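PDB 4AXH: (R)-specific secondary-alkylsulfatase from Pseudomonas sp., which hydrolyses secondary alkyl sulfates with strict inversion of configuration, using two zinc ions to turn (R)-sulfate esters into (S)-alcohols. Local coordinates for residues Pro314-Leu319 with Arg373-Phe378; Leu391-Ile396 with Asn423-Tyr428; Leu572-Glu577 with Lys640-Phe645; Lys580-Leu585 with Gly597-Lys602. One frame throughout, in Å; residues are numbered along the deposited sequence.

Contact 1. Residues Pro314-Leu319 with Arg373-Phe378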
# COMPACT_ATOMS: atom_id res chain seq x y z
N PRO A 314 -23.97 3.94 4.09
CA PRO A 314 -24.58 4.92 3.17
C PRO A 314 -23.75 6.18 2.90
O PRO A 314 -24.24 7.31 3.05
CB PRO A 314 -25.91 5.28 3.84
CG PRO A 314 -26.01 4.47 5.05
CD PRO A 314 -24.65 3.96 5.39
N ALA A 315 -22.48 5.96 2.49
CA ALA A 315 -21.46 6.93 2.10
C ALA A 315 -20.29 6.12 1.57
O ALA A 315 -20.18 4.94 1.90
CB ALA A 315 -21.00 7.75 3.30
N MET A 316 -19.44 6.73 0.75
CA MET A 316 -18.25 6.07 0.24
C MET A 316 -17.32 5.90 1.43
O MET A 316 -17.19 6.84 2.23
CB MET A 316 -17.57 6.92 -0.85
CG MET A 316 -16.43 6.18 -1.53
SD MET A 316 -15.58 7.11 -2.80
CE MET A 316 -16.44 6.56 -4.31
N HIS A 317 -16.73 4.72 1.61
CA HIS A 317 -15.80 4.51 2.74
C HIS A 317 -14.37 4.80 2.26
O HIS A 317 -14.16 5.16 1.09
CB HIS A 317 -15.94 3.08 3.31
CG HIS A 317 -15.73 2.94 4.79
ND1 HIS A 317 -14.69 3.62 5.46
CD2 HIS A 317 -16.38 2.16 5.68
CE1 HIS A 317 -14.77 3.23 6.72
NE2 HIS A 317 -15.76 2.35 6.91
N ASN A 318 -13.39 4.69 3.16
CA ASN A 318 -12.01 4.99 2.79
C ASN A 318 -11.24 3.78 2.31
O ASN A 318 -11.35 2.71 2.90
CB ASN A 318 -11.26 5.58 3.98
CG ASN A 318 -11.61 7.01 4.32
OD1 ASN A 318 -11.41 7.97 3.51
ND2 ASN A 318 -12.03 7.19 5.56
N LEU A 319 -10.40 3.97 1.29
CA LEU A 319 -9.45 2.94 0.86
C LEU A 319 -8.12 3.29 1.58
O LEU A 319 -7.29 2.42 1.81
CB LEU A 319 -9.29 2.89 -0.68
CG LEU A 319 -10.50 2.36 -1.41
CD1 LEU A 319 -10.32 2.50 -2.91
CD2 LEU A 319 -10.83 0.92 -1.00
N ARG A 373 -21.27 -2.64 -4.38
CA ARG A 373 -20.37 -3.53 -5.11
C ARG A 373 -19.76 -2.80 -6.29
O ARG A 373 -18.56 -2.66 -6.35
CB ARG A 373 -21.11 -4.80 -5.59
CG ARG A 373 -20.31 -5.61 -6.61
CD ARG A 373 -21.18 -6.42 -7.53
NE ARG A 373 -21.90 -5.61 -8.50
CZ ARG A 373 -23.07 -5.94 -9.03
NH1 ARG A 373 -23.65 -7.08 -8.70
NH2 ARG A 373 -23.67 -5.13 -9.89
N ASP A 374 -20.60 -2.29 -7.19
CA ASP A 374 -20.20 -1.52 -8.37
C ASP A 374 -19.31 -0.32 -8.04
O ASP A 374 -18.41 -0.06 -8.82
CB ASP A 374 -21.44 -1.04 -9.16
CG ASP A 374 -22.21 -2.10 -9.92
OD1 ASP A 374 -21.70 -3.24 -10.04
OD2 ASP A 374 -23.31 -1.78 -10.42
N MET A 375 -19.55 0.40 -6.91
CA MET A 375 -18.76 1.58 -6.50
C MET A 375 -17.31 1.21 -6.21
O MET A 375 -16.41 1.91 -6.67
CB MET A 375 -19.41 2.30 -5.33
CG MET A 375 -18.58 3.41 -4.75
SD MET A 375 -19.28 4.25 -3.31
CE MET A 375 -19.72 2.93 -2.25
N TYR A 376 -17.10 0.09 -5.50
CA TYR A 376 -15.77 -0.37 -5.18
C TYR A 376 -15.05 -0.96 -6.36
O TYR A 376 -13.88 -0.62 -6.57
CB TYR A 376 -15.74 -1.25 -3.91
CG TYR A 376 -16.11 -0.45 -2.67
CD1 TYR A 376 -15.27 0.56 -2.19
CD2 TYR A 376 -17.34 -0.63 -2.04
CE1 TYR A 376 -15.64 1.36 -1.12
CE2 TYR A 376 -17.70 0.15 -0.95
CZ TYR A 376 -16.85 1.14 -0.49
OH TYR A 376 -17.18 1.91 0.61
N ALA A 377 -15.75 -1.78 -7.19
CA ALA A 377 -15.14 -2.36 -8.39
C ALA A 377 -14.75 -1.27 -9.35
O ALA A 377 -13.68 -1.36 -9.95
CB ALA A 377 -16.07 -3.36 -9.05
N PHE A 378 -15.56 -0.19 -9.42
CA PHE A 378 -15.25 0.95 -10.27
C PHE A 378 -13.94 1.63 -9.82
O PHE A 378 -13.09 1.97 -10.64
CB PHE A 378 -16.40 1.98 -10.30
CG PHE A 378 -16.04 3.31 -10.90
CD1 PHE A 378 -15.89 3.46 -12.27
CD2 PHE A 378 -15.82 4.42 -10.08
CE1 PHE A 378 -15.55 4.71 -12.84
CE2 PHE A 378 -15.45 5.66 -10.64
CZ PHE A 378 -15.32 5.79 -12.02
O HOH W 1 -19.74 2.17 1.04

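Contact 2. Residues Leu391-Ile396 with Asn423-Tyr428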
# COMPACT_ATOMS: atom_id res chain seq x y z
N LEU A 391 -1.94 7.49 -17.11
CA LEU A 391 -2.35 8.56 -16.19
C LEU A 391 -1.69 8.38 -14.82
O LEU A 391 -1.46 7.24 -14.38
CB LEU A 391 -3.88 8.66 -16.06
CG LEU A 391 -4.60 9.62 -17.03
CD1 LEU A 391 -4.92 8.95 -18.34
CD2 LEU A 391 -5.86 10.12 -16.43
N THR A 392 -1.33 9.50 -14.19
CA THR A 392 -0.70 9.54 -12.87
C THR A 392 -1.73 9.87 -11.78
O THR A 392 -2.74 10.49 -12.08
CB THR A 392 0.58 10.42 -12.88
OG1 THR A 392 0.27 11.75 -13.28
CG2 THR A 392 1.65 9.86 -13.79
N LEU A 393 -1.50 9.45 -10.54
CA LEU A 393 -2.42 9.61 -9.41
C LEU A 393 -3.31 10.83 -9.39
O LEU A 393 -4.52 10.68 -9.21
CB LEU A 393 -1.73 9.37 -8.05
CG LEU A 393 -0.92 10.48 -7.39
CD1 LEU A 393 -0.91 10.29 -5.89
CD2 LEU A 393 0.49 10.56 -7.94
N HIS A 394 -2.73 12.03 -9.62
CA HIS A 394 -3.47 13.29 -9.60
C HIS A 394 -4.24 13.55 -10.86
O HIS A 394 -5.29 14.19 -10.81
CB HIS A 394 -2.57 14.46 -9.25
CG HIS A 394 -1.91 14.29 -7.94
ND1 HIS A 394 -2.66 14.17 -6.79
CD2 HIS A 394 -0.60 14.18 -7.63
CE1 HIS A 394 -1.77 13.97 -5.82
NE2 HIS A 394 -0.53 13.99 -6.28
N GLU A 395 -3.69 13.07 -12.01
CA GLU A 395 -4.29 13.14 -13.35
C GLU A 395 -5.59 12.33 -13.28
O GLU A 395 -6.62 12.84 -13.71
CB GLU A 395 -3.34 12.52 -14.39
CG GLU A 395 -2.92 13.44 -15.52
CD GLU A 395 -1.50 13.20 -16.01
OE1 GLU A 395 -1.17 12.04 -16.36
OE2 GLU A 395 -0.71 14.17 -16.04
N ILE A 396 -5.55 11.11 -12.69
CA ILE A 396 -6.74 10.28 -12.54
C ILE A 396 -7.80 10.90 -11.60
O ILE A 396 -9.00 10.85 -11.92
CB ILE A 396 -6.55 8.75 -12.44
CG1 ILE A 396 -7.18 8.20 -11.19
CG2 ILE A 396 -5.10 8.24 -12.64
CD1 ILE A 396 -6.86 6.80 -10.90
N ASN A 423 -9.47 8.06 -2.90
CA ASN A 423 -9.56 6.64 -3.20
C ASN A 423 -8.97 6.27 -4.53
O ASN A 423 -8.32 5.24 -4.61
CB ASN A 423 -10.99 6.13 -3.06
CG ASN A 423 -11.43 5.98 -1.62
OD1 ASN A 423 -10.61 5.95 -0.67
ND2 ASN A 423 -12.74 5.88 -1.43
N LEU A 424 -9.17 7.11 -5.57
CA LEU A 424 -8.54 6.86 -6.89
C LEU A 424 -7.01 6.97 -6.76
O LEU A 424 -6.29 6.10 -7.25
CB LEU A 424 -9.05 7.83 -7.98
CG LEU A 424 -10.52 7.70 -8.40
CD1 LEU A 424 -10.93 8.90 -9.15
CD2 LEU A 424 -10.78 6.44 -9.23
N ARG A 425 -6.54 7.99 -6.03
CA ARG A 425 -5.12 8.21 -5.74
C ARG A 425 -4.60 7.00 -4.95
O ARG A 425 -3.56 6.47 -5.32
CB ARG A 425 -4.90 9.57 -5.02
CG ARG A 425 -5.15 10.77 -5.97
CD ARG A 425 -4.75 12.14 -5.47
NE ARG A 425 -5.83 12.80 -4.75
CZ ARG A 425 -6.37 13.97 -5.07
NH1 ARG A 425 -5.89 14.68 -6.08
NH2 ARG A 425 -7.37 14.45 -4.35
N ALA A 426 -5.39 6.49 -3.98
CA ALA A 426 -5.09 5.32 -3.16
C ALA A 426 -4.85 4.05 -3.97
O ALA A 426 -3.93 3.30 -3.65
CB ALA A 426 -6.18 5.09 -2.09
N VAL A 427 -5.72 3.80 -5.00
CA VAL A 427 -5.61 2.60 -5.90
C VAL A 427 -4.25 2.70 -6.67
O VAL A 427 -3.57 1.69 -6.80
CB VAL A 427 -6.85 2.36 -6.84
CG1 VAL A 427 -6.70 1.09 -7.68
CG2 VAL A 427 -8.15 2.29 -6.03
N TYR A 428 -3.86 3.93 -7.08
CA TYR A 428 -2.58 4.22 -7.72
C TYR A 428 -1.46 3.88 -6.75
O TYR A 428 -0.57 3.14 -7.14
CB TYR A 428 -2.49 5.67 -8.17
CG TYR A 428 -1.28 5.98 -9.02
CD1 TYR A 428 -0.04 6.26 -8.43
CD2 TYR A 428 -1.36 6.00 -10.41
CE1 TYR A 428 1.08 6.56 -9.21
CE2 TYR A 428 -0.24 6.30 -11.20
CZ TYR A 428 0.97 6.58 -10.59
OH TYR A 428 2.05 6.87 -11.39

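Contact 3. Residues Leu572-Glu577 with Lys640-Phe645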
# COMPACT_ATOMS: atom_id res chain seq x y z
N LEU A 572 20.23 -8.97 24.74
CA LEU A 572 19.46 -9.06 25.97
C LEU A 572 18.43 -10.18 25.87
O LEU A 572 17.50 -10.07 25.08
CB LEU A 572 18.73 -7.72 26.27
CG LEU A 572 19.56 -6.40 26.33
CD1 LEU A 572 19.71 -5.77 24.93
CD2 LEU A 572 18.89 -5.39 27.24
N ASN A 573 18.59 -11.24 26.68
CA ASN A 573 17.59 -12.30 26.77
C ASN A 573 16.53 -11.84 27.75
O ASN A 573 16.85 -11.15 28.73
CB ASN A 573 18.20 -13.62 27.24
CG ASN A 573 18.89 -14.40 26.16
OD1 ASN A 573 18.65 -14.20 24.96
ND2 ASN A 573 19.74 -15.33 26.56
N TRP A 574 15.27 -12.16 27.47
CA TRP A 574 14.12 -11.83 28.29
C TRP A 574 13.34 -13.12 28.49
O TRP A 574 13.11 -13.86 27.53
CB TRP A 574 13.25 -10.78 27.58
CG TRP A 574 13.86 -9.41 27.51
CD1 TRP A 574 14.84 -8.99 26.65
CD2 TRP A 574 13.49 -8.27 28.29
NE1 TRP A 574 15.14 -7.67 26.90
CE2 TRP A 574 14.31 -7.19 27.88
CE3 TRP A 574 12.53 -8.05 29.29
CZ2 TRP A 574 14.21 -5.92 28.44
CZ3 TRP A 574 12.44 -6.79 29.86
CH2 TRP A 574 13.28 -5.74 29.44
N VAL A 575 12.99 -13.42 29.76
CA VAL A 575 12.26 -14.64 30.10
C VAL A 575 11.07 -14.33 30.95
O VAL A 575 11.20 -13.70 31.99
CB VAL A 575 13.12 -15.87 30.55
CG1 VAL A 575 14.62 -15.57 30.60
CG2 VAL A 575 12.62 -16.51 31.84
N PHE A 576 9.90 -14.72 30.45
CA PHE A 576 8.62 -14.46 31.09
C PHE A 576 8.03 -15.76 31.63
O PHE A 576 7.44 -16.54 30.88
CB PHE A 576 7.67 -13.76 30.10
CG PHE A 576 8.10 -12.37 29.68
CD1 PHE A 576 8.95 -12.19 28.59
CD2 PHE A 576 7.62 -11.25 30.34
CE1 PHE A 576 9.33 -10.90 28.19
CE2 PHE A 576 7.99 -9.97 29.94
CZ PHE A 576 8.85 -9.80 28.86
N GLU A 577 8.24 -15.99 32.93
CA GLU A 577 7.81 -17.18 33.66
C GLU A 577 6.31 -17.47 33.60
O GLU A 577 5.91 -18.62 33.41
CB GLU A 577 8.34 -17.17 35.12
CG GLU A 577 8.14 -15.86 35.89
CD GLU A 577 9.38 -15.13 36.43
OE1 GLU A 577 10.48 -15.30 35.87
OE2 GLU A 577 9.22 -14.37 37.41
N LYS A 640 24.11 -3.97 34.20
CA LYS A 640 24.31 -2.58 33.81
C LYS A 640 23.67 -2.28 32.42
O LYS A 640 23.17 -1.17 32.20
CB LYS A 640 25.83 -2.27 33.82
CG LYS A 640 26.31 -0.98 33.12
CD LYS A 640 27.80 -1.02 32.75
CE LYS A 640 28.07 -1.48 31.33
NZ LYS A 640 27.78 -0.43 30.31
N LYS A 641 23.67 -3.28 31.51
CA LYS A 641 23.18 -3.16 30.14
C LYS A 641 21.68 -2.91 29.99
O LYS A 641 21.26 -2.40 28.95
CB LYS A 641 23.65 -4.33 29.25
CG LYS A 641 25.16 -4.56 29.18
CD LYS A 641 25.79 -3.90 27.96
CE LYS A 641 27.29 -4.02 27.97
NZ LYS A 641 27.90 -3.21 26.89
N LEU A 642 20.86 -3.25 31.00
CA LEU A 642 19.42 -3.01 30.92
C LEU A 642 19.12 -1.53 31.02
O LEU A 642 18.45 -0.99 30.14
CB LEU A 642 18.61 -3.82 31.95
CG LEU A 642 17.10 -3.84 31.73
CD1 LEU A 642 16.75 -4.43 30.37
CD2 LEU A 642 16.40 -4.65 32.80
N GLY A 643 19.64 -0.90 32.07
CA GLY A 643 19.48 0.53 32.31
C GLY A 643 20.03 1.36 31.17
O GLY A 643 19.45 2.40 30.81
N GLU A 644 21.15 0.87 30.58
CA GLU A 644 21.85 1.43 29.42
C GLU A 644 20.88 1.40 28.23
O GLU A 644 20.65 2.44 27.60
CB GLU A 644 23.11 0.57 29.12
CG GLU A 644 23.99 1.08 27.98
CD GLU A 644 25.25 0.28 27.67
OE1 GLU A 644 25.64 -0.59 28.48
OE2 GLU A 644 25.86 0.54 26.61
N PHE A 645 20.28 0.22 27.97
CA PHE A 645 19.32 0.02 26.89
C PHE A 645 18.13 0.97 26.99
O PHE A 645 17.83 1.65 26.01
CB PHE A 645 18.89 -1.46 26.81
CG PHE A 645 17.67 -1.72 25.97
CD1 PHE A 645 17.65 -1.39 24.61
CD2 PHE A 645 16.53 -2.30 26.52
CE1 PHE A 645 16.51 -1.61 23.84
CE2 PHE A 645 15.39 -2.52 25.75
CZ PHE A 645 15.39 -2.17 24.41

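Contact 4. Residues Lys580-Leu585 with Gly597-Lys602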
# COMPACT_ATOMS: atom_id res chain seq x y z
N LYS A 580 5.69 -18.52 29.86
CA LYS A 580 6.54 -19.61 29.38
C LYS A 580 7.14 -19.27 27.99
O LYS A 580 7.29 -20.13 27.11
CB LYS A 580 5.88 -21.02 29.51
CG LYS A 580 4.66 -21.33 28.62
CD LYS A 580 4.24 -22.80 28.71
CE LYS A 580 2.91 -23.09 28.05
NZ LYS A 580 2.99 -23.10 26.57
N GLN A 581 7.48 -17.98 27.82
CA GLN A 581 8.00 -17.41 26.58
C GLN A 581 9.36 -16.72 26.76
O GLN A 581 9.54 -15.88 27.64
CB GLN A 581 6.97 -16.45 25.95
CG GLN A 581 7.12 -16.30 24.45
CD GLN A 581 7.04 -14.87 24.01
OE1 GLN A 581 5.96 -14.27 23.95
NE2 GLN A 581 8.19 -14.30 23.67
N ASP A 582 10.30 -17.08 25.89
CA ASP A 582 11.65 -16.55 25.87
C ASP A 582 11.87 -15.71 24.63
O ASP A 582 11.54 -16.14 23.53
CB ASP A 582 12.67 -17.70 25.92
CG ASP A 582 12.63 -18.47 27.23
OD1 ASP A 582 11.83 -19.43 27.34
OD2 ASP A 582 13.39 -18.10 28.15
N ILE A 583 12.40 -14.51 24.80
CA ILE A 583 12.63 -13.61 23.68
C ILE A 583 14.07 -13.08 23.72
O ILE A 583 14.52 -12.61 24.75
CB ILE A 583 11.48 -12.54 23.50
CG1 ILE A 583 11.71 -11.54 22.35
CG2 ILE A 583 11.00 -11.89 24.80
CD1 ILE A 583 12.70 -10.39 22.58
N ALA A 584 14.78 -13.18 22.59
CA ALA A 584 16.16 -12.75 22.48
C ALA A 584 16.36 -11.46 21.67
O ALA A 584 16.32 -11.48 20.43
CB ALA A 584 17.01 -13.88 21.92
N LEU A 585 16.59 -10.34 22.38
CA LEU A 585 16.86 -9.05 21.74
C LEU A 585 18.31 -8.97 21.35
O LEU A 585 19.15 -9.63 21.95
CB LEU A 585 16.58 -7.85 22.66
CG LEU A 585 15.15 -7.53 23.08
CD1 LEU A 585 15.13 -6.24 23.89
CD2 LEU A 585 14.26 -7.35 21.88
N GLY A 597 10.77 -16.89 20.96
CA GLY A 597 10.98 -18.32 21.21
C GLY A 597 12.44 -18.75 21.25
O GLY A 597 12.74 -19.94 21.39
N SER A 598 13.36 -17.78 21.14
CA SER A 598 14.79 -18.04 21.15
C SER A 598 15.43 -17.46 22.42
O SER A 598 14.79 -16.72 23.17
CB SER A 598 15.43 -17.44 19.89
OG SER A 598 16.78 -17.83 19.70
N LEU A 599 16.69 -17.85 22.67
CA LEU A 599 17.55 -17.38 23.75
C LEU A 599 18.97 -17.39 23.22
O LEU A 599 19.44 -18.44 22.74
CB LEU A 599 17.45 -18.27 25.02
CG LEU A 599 16.23 -18.12 25.92
CD1 LEU A 599 16.11 -19.32 26.84
CD2 LEU A 599 16.27 -16.83 26.74
N ASN A 600 19.65 -16.24 23.25
CA ASN A 600 21.03 -16.17 22.78
C ASN A 600 21.93 -16.84 23.82
O ASN A 600 21.82 -16.54 25.01
CB ASN A 600 21.48 -14.74 22.52
CG ASN A 600 22.69 -14.69 21.62
OD1 ASN A 600 23.83 -14.86 22.06
ND2 ASN A 600 22.47 -14.50 20.33
N PRO A 601 22.78 -17.81 23.41
CA PRO A 601 23.62 -18.49 24.41
C PRO A 601 24.70 -17.60 25.02
O PRO A 601 25.09 -17.81 26.17
CB PRO A 601 24.22 -19.68 23.63
CG PRO A 601 23.48 -19.72 22.31
CD PRO A 601 23.02 -18.32 22.05
N LYS A 602 25.16 -16.58 24.27
CA LYS A 602 26.20 -15.66 24.72
C LYS A 602 25.62 -14.26 24.99
O LYS A 602 26.25 -13.25 24.68
CB LYS A 602 27.35 -15.64 23.68
CG LYS A 602 28.74 -15.31 24.23
CD LYS A 602 29.63 -14.61 23.18
CE LYS A 602 29.65 -13.10 23.30
NZ LYS A 602 30.53 -12.44 22.29

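Contact 1. Residues Pro314-Leu319 with Arg373-Phe378
Tyr376 meets His317 through its hydroxyl: His317 N donates to Tyr376 OH at 3.0 Å with an N-H...O angle of 150°, approaching at the ring edge near its plane. His317 CB also lies 3.2 Å from Tyr376 OH, so the phenol oxygen rests against both backbone and side chain of the loop. A water molecule bridges the two segments, 2.6 Å from Tyr376 OH and 2.9 Å from Ala315 O. Beside it, Met316 and Met375 cross obliquely, each with CG anti to its backbone N, and the Met316 CE methyl meets Met375 SD and Met375 CG, both at 3.8 Å. In the next shell, Asn318 N donates to His317 ND1 at 2.9 Å, only 9° out of the imidazole plane, and this helps fix how that ring is turned. Tyr417 meets the imidazole at about a right angle, Glu291 accepts a weak hydrogen bond from NE2, and Trp333 stacks on Tyr376. Glu291 is a zinc ligand, while Asn318, Leu319 and Tyr417 bind sulfate. The phenol of helix 362-388 thus probably helps to hold the loop backbone at His317, next to the sulfate-binding Asn318 and Leu319.

Contact 2. Residues Leu391-Ile396 with Asn423-Tyr428
Tyr428 has its CG anti to the backbone N (chi1 -172°), which directs the ring at Leu393, whose own CG takes the crowded position between backbone N and carbonyl carbon. Leu393 CB then sits over the phenol in a CH-pi contact, 3.9 Å from the centroid of the Tyr428 ring. Leu393 N also stands above a face, offset toward the rim, while Leu391 O comes to the ring edge, 3.5 Å from Tyr428 CE2. The Arg425 chain bends at chi3 (-90°), and its CD lies 3.2 Å from His394 ND1. Arg425 NH1, at the imidazole edge and in its plane, gives His394 ND1 a weak hydrogen bond of 3.3 Å. Leu393 CG lies over the centre of one face of that imidazole. Farther along the helix, Ile396 CG1 packs on Leu424 CB at 3.7 Å. The contact joins the N-terminal part of helix 393-400 to helix 420-431 within the alkyl sulfatase dimerisation region. Arg425 NH2 forms a salt bridge with Asp443 of the second subunit, and Pro444 of that subunit packs on both His394 and Arg425. The guanidinium therefore has its strong, charged partner across the dimer interface, and the weak bond to His394 probably helps orient it for that pairing.

Contact 3. Residues Leu572-Glu577 with Lys640-Phe645
Leu572 and Trp574 of strand 570-576 meet Leu642 and Phe645 of helix 640-646 in the hydrophobic layer between sheet and helix of the C-terminal domain, whose family belongs to the SCP2 clan. The helix runs almost crosswise to the strand: the two short axes make an angle of 96° and pass 10.4 Å apart. Leu642 touches both strand residues. Its CG is anti to the backbone N (chi1 -168°), and Leu642 CD1 reaches the benzo part of the indole, 3.5 Å from Trp574 CZ2 and 3.8 Å from Trp574 CH2. Leu642 CD1 also lies 3.9 Å from Leu572 CD2. That leucine branch is shared, for Phe645 CB is 4.0 Å away from Leu572 CD2 on the next turn of the helix, and the start of the phenyl ring adjoins it too. Phe645 CE2 and Trp574 CZ2 touch more loosely, at 4.5 Å. Phe553 meets the indole with planes at about 55°, and Met570 packs against Phe645, so the apolar cluster continues beyond the contact. Polar groups belong to another part of the helix, where Lys640 NZ forms a salt bridge with Glu644 OE1 at 2.8 Å and Glu644 OE2 is hydrogen-bonded to His568. With nothing but methyl, methylene and aromatic groups carrying the main side-chain contacts, this part of the interface probably relies on close apolar packing.

Contact 4. Residues Lys580-Leu585 with Gly597-Lys602
The Asp582 carboxylate turns one face to Leu599, whose CD1 methyl stands over it, 3.3 Å from Asp582 OD2; the Leu599 CD2 methyl lies on the same side, 3.4 Å from Asp582 OD2. From the other side of that plane comes Val575, on the neighbouring strand. Asp582 places CG beside its backbone N and anti to the carbonyl carbon. Asp582 CB packs 3.6 Å from Leu599 CG. The other flat group, the Asn600 side-chain amide, is engaged within its own loop: Asn600 OD1 accepts from Lys602 N at 3.1 Å, the donor tilted 23° from the carbonyl plane, and this closes an Asx turn. Strand 581-588 lies between 570-576 and 591-596 in the mixed sheet of the C-terminal domain, and the loop 597-602 follows strand 591-596 and begins alongside strand 581-588. Gly597, with positive phi, opens that loop. Gly597 N bonds to Asp582 O at 2.8 Å, nearly straight along the C=O axis though bent to 133° at the hydrogen. Near the start of strand 581-588, Lys580 and Gln581 both face Phe576 in a G1 beta bulge. Further along, Ala584 CB lies against the loop backbone, 3.8 Å from Asn600 N and 4.0 Å from Leu599 CA.

The four contacts form two clusters. Contacts 1 and 2 are joined by Asn423: Asn423 OD1 lies 2.8 Å from Leu319 N and Asn423 ND2 3.0 Å from His317 O, so helix 420-431 also bonds the sulfate-binding loop. The side chain of His317 is about 5 Å from a zinc ion. Contacts 3 and 4, with centres 11 Å apart, share one sheet through the neighbouring strands 570-576 and 581-588; Asn573 OD1 to Asn600 N, 2.8 Å, ties them further. Contact 3 lies about 48 Å from contact 1, centre to centre, and both C-terminal contacts are away from the active site.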